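Local coordinates for SCO family protein (Aquifex aeolicus, PDB 3ME7) that probably binds copper and takes part in electron transfer through a redox-active disulfide, as a thioredoxin-like member of the SCO1/2 family, at residues D10-L13 / N19-Q22. Numbering follows the deposited sequence.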
ATOM      1  N   ASP A  10     -14.261  -1.465   6.215  1.00 11.21           N
ATOM      2  CA  ASP A  10     -14.286  -1.985   7.571  1.00 13.25           C
ATOM      3  C   ASP A  10     -13.099  -2.889   7.924  1.00 12.73           C
ATOM      4  O   ASP A  10     -13.034  -3.396   9.051  1.00 13.83           O
ATOM      5  CB  ASP A  10     -15.623  -2.690   7.873  1.00 16.40           C
ATOM      6  CG  ASP A  10     -15.924  -3.839   6.920  1.00 22.05           C
ATOM      7  OD1 ASP A  10     -15.233  -3.999   5.886  1.00 19.20           O
ATOM      8  OD2 ASP A  10     -16.889  -4.585   7.199  1.00 19.78           O
ATOM      9  N   ILE A  11     -12.170  -3.083   6.975  1.00 10.87           N
ATOM     10  CA  ILE A  11     -10.927  -3.806   7.248  1.00 10.25           C
ATOM     11  C   ILE A  11     -10.191  -3.122   8.403  1.00 10.80           C
ATOM     12  O   ILE A  11      -9.940  -1.910   8.352  1.00 11.34           O
ATOM     13  CB  ILE A  11     -10.049  -3.827   5.985  1.00 10.85           C
ATOM     14  CG1 ILE A  11     -10.672  -4.793   4.976  1.00 13.42           C
ATOM     15  CG2 ILE A  11      -8.594  -4.238   6.319  1.00 13.10           C
ATOM     16  CD1 ILE A  11     -10.150  -4.667   3.550  1.00 12.86           C
ATOM     17  N   THR A  12      -9.835  -3.906   9.420  1.00  9.83           N
ATOM     18  CA  THR A  12      -9.093  -3.392  10.555  1.00  9.89           C
ATOM     19  C   THR A  12      -7.607  -3.653  10.355  1.00  9.15           C
ATOM     20  O   THR A  12      -7.191  -4.807  10.109  1.00  8.02           O
ATOM     21  CB  THR A  12      -9.577  -4.011  11.885  1.00 10.68           C
ATOM     22  OG1 THR A  12     -10.963  -3.684  12.093  1.00 13.40           O
ATOM     23  CG2 THR A  12      -8.755  -3.450  13.054  1.00 11.36           C
ATOM     24  N   LEU A  13      -6.831  -2.570  10.437  1.00  8.82           N
ATOM     25  CA  LEU A  13      -5.376  -2.589  10.365  1.00  9.08           C
ATOM     26  C   LEU A  13      -4.798  -2.143  11.701  1.00  9.39           C
ATOM     27  O   LEU A  13      -5.467  -1.460  12.484  1.00  9.19           O
ATOM     28  CB  LEU A  13      -4.910  -1.647   9.246  1.00 10.20           C
ATOM     29  CG  LEU A  13      -5.492  -1.933   7.860  1.00 11.15           C
ATOM     30  CD1 LEU A  13      -5.193  -0.714   6.937  1.00 11.45           C
ATOM     31  CD2 LEU A  13      -4.958  -3.213   7.287  1.00 11.72           C
ATOM     32  N   ASN A  19      -1.383   1.062  17.080  1.00 12.06           N
ATOM     33  CA  ASN A  19      -2.638   1.798  16.869  1.00 12.22           C
ATOM     34  C   ASN A  19      -3.561   1.079  15.910  1.00 11.63           C
ATOM     35  O   ASN A  19      -3.208   0.830  14.761  1.00 11.39           O
ATOM     36  CB  ASN A  19      -2.385   3.202  16.317  1.00 13.00           C
ATOM     37  CG  ASN A  19      -1.516   4.040  17.222  1.00 15.14           C
ATOM     38  OD1 ASN A  19      -1.800   4.183  18.418  1.00 14.47           O
ATOM     39  ND2 ASN A  19      -0.449   4.606  16.661  1.00 14.09           N
ATOM     40  N   GLU A  20      -4.756   0.764  16.384  1.00 12.03           N
ATOM     41  CA  GLU A  20      -5.737   0.077  15.560  1.00 12.37           C
ATOM     42  C   GLU A  20      -6.666   1.077  14.877  1.00 12.53           C
ATOM     43  O   GLU A  20      -7.106   2.051  15.493  1.00 13.11           O
ATOM     44  CB  GLU A  20      -6.567  -0.827  16.457  1.00 13.86           C
ATOM     45  CG  GLU A  20      -6.853  -2.136  15.889  1.00 20.89           C
ATOM     46  CD  GLU A  20      -7.374  -3.082  16.935  1.00 14.78           C
ATOM     47  OE1 GLU A  20      -6.573  -3.667  17.698  1.00 20.52           O
ATOM     48  OE2 GLU A  20      -8.590  -3.213  16.981  1.00 20.47           O
ATOM     49  N   PHE A  21      -6.972   0.829  13.612  1.00 11.80           N
ATOM     50  CA  PHE A  21      -7.889   1.685  12.860  1.00 11.86           C
ATOM     51  C   PHE A  21      -8.543   0.901  11.730  1.00 11.96           C
ATOM     52  O   PHE A  21      -8.084  -0.190  11.353  1.00 12.78           O
ATOM     53  CB  PHE A  21      -7.160   2.927  12.307  1.00 11.60           C
ATOM     54  CG  PHE A  21      -6.106   2.615  11.259  1.00 11.13           C
ATOM     55  CD1 PHE A  21      -4.813   2.205  11.630  1.00 11.71           C
ATOM     56  CD2 PHE A  21      -6.387   2.767   9.904  1.00 10.86           C
ATOM     57  CE1 PHE A  21      -3.839   1.922  10.663  1.00 12.32           C
ATOM     58  CE2 PHE A  21      -5.420   2.500   8.924  1.00 11.55           C
ATOM     59  CZ  PHE A  21      -4.137   2.068   9.312  1.00 10.92           C
ATOM     60  N   GLN A  22      -9.630   1.455  11.195  1.00 10.91           N
ATOM     61  CA  GLN A  22     -10.269   0.858  10.036  1.00 11.82           C
ATOM     62  C   GLN A  22      -9.846   1.595   8.790  1.00 11.14           C
ATOM     63  O   GLN A  22      -9.562   2.796   8.824  1.00 11.07           O
ATOM     64  CB  GLN A  22     -11.783   0.835  10.187  1.00 13.14           C
ATOM     65  CG  GLN A  22     -12.220  -0.257  11.151  1.00 22.05           C
ATOM     66  CD  GLN A  22     -13.689  -0.234  11.410  1.00 15.54           C
ATOM     67  OE1 GLN A  22     -14.209   0.731  11.964  1.00 23.05           O
ATOM     68  NE2 GLN A  22     -14.380  -1.303  11.012  1.00 23.08           N
TER
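Asp10 offers its backbone carbonyl to the side-chain amide of Gln22: Gln22 NE2 donates to Asp10 O at 3.2 Å, nearly straight at the hydrogen. NE2 comes in from the side of that C=O, tilted 31° from the carbonyl plane, while O lies close to the amide plane of Gln22. The carboxylate of Asp10 is engaged differently, in a salt bridge with Lys108. Ile11 packs its side chain on helix 103-112; its backbone is hydrogen-bonded with Leu23, and Ile11 O also takes a CA-H...O contact from Gln22 CA at 3.3 Å. Thr12 sits opposite Gln22 as a non-hydrogen-bonded antiparallel pair. With OG1 beside the backbone N (chi1 -61°) and facing Gln22 CG, Thr12 CG2 lies 3.7 Å from Glu20 CG; Glu20 OE1 itself goes on to Lys101. Leu13 and Phe21 form an antiparallel hydrogen-bonded pair: Leu13 N donates to Phe21 O at 2.8 Å, and Phe21 N to Leu13 O at 3.0 Å. On their shared face of the sheet, Leu13 CB lies over the Phe21 ring, 4.1 Å from its centroid, and Leu13 CD1 meets Phe21 CE2 at 3.8 Å; both residues also touch Val98 of strand 95-100. Were Gln22 an alanine, Asp10 O would probably lose this donor, leaving the residues leading into the strand less firmly tied. The chemistry is thus divided: backbone bonds set the register of this N-terminal hairpin of the thioredoxin-like SCO domain, away from the predicted copper site, with 20-22 outermost in the sheet; CH-pi and apolar contacts join Leu13 and Phe21 on one face, and a side-chain amide extends the polar pairing beyond the strand.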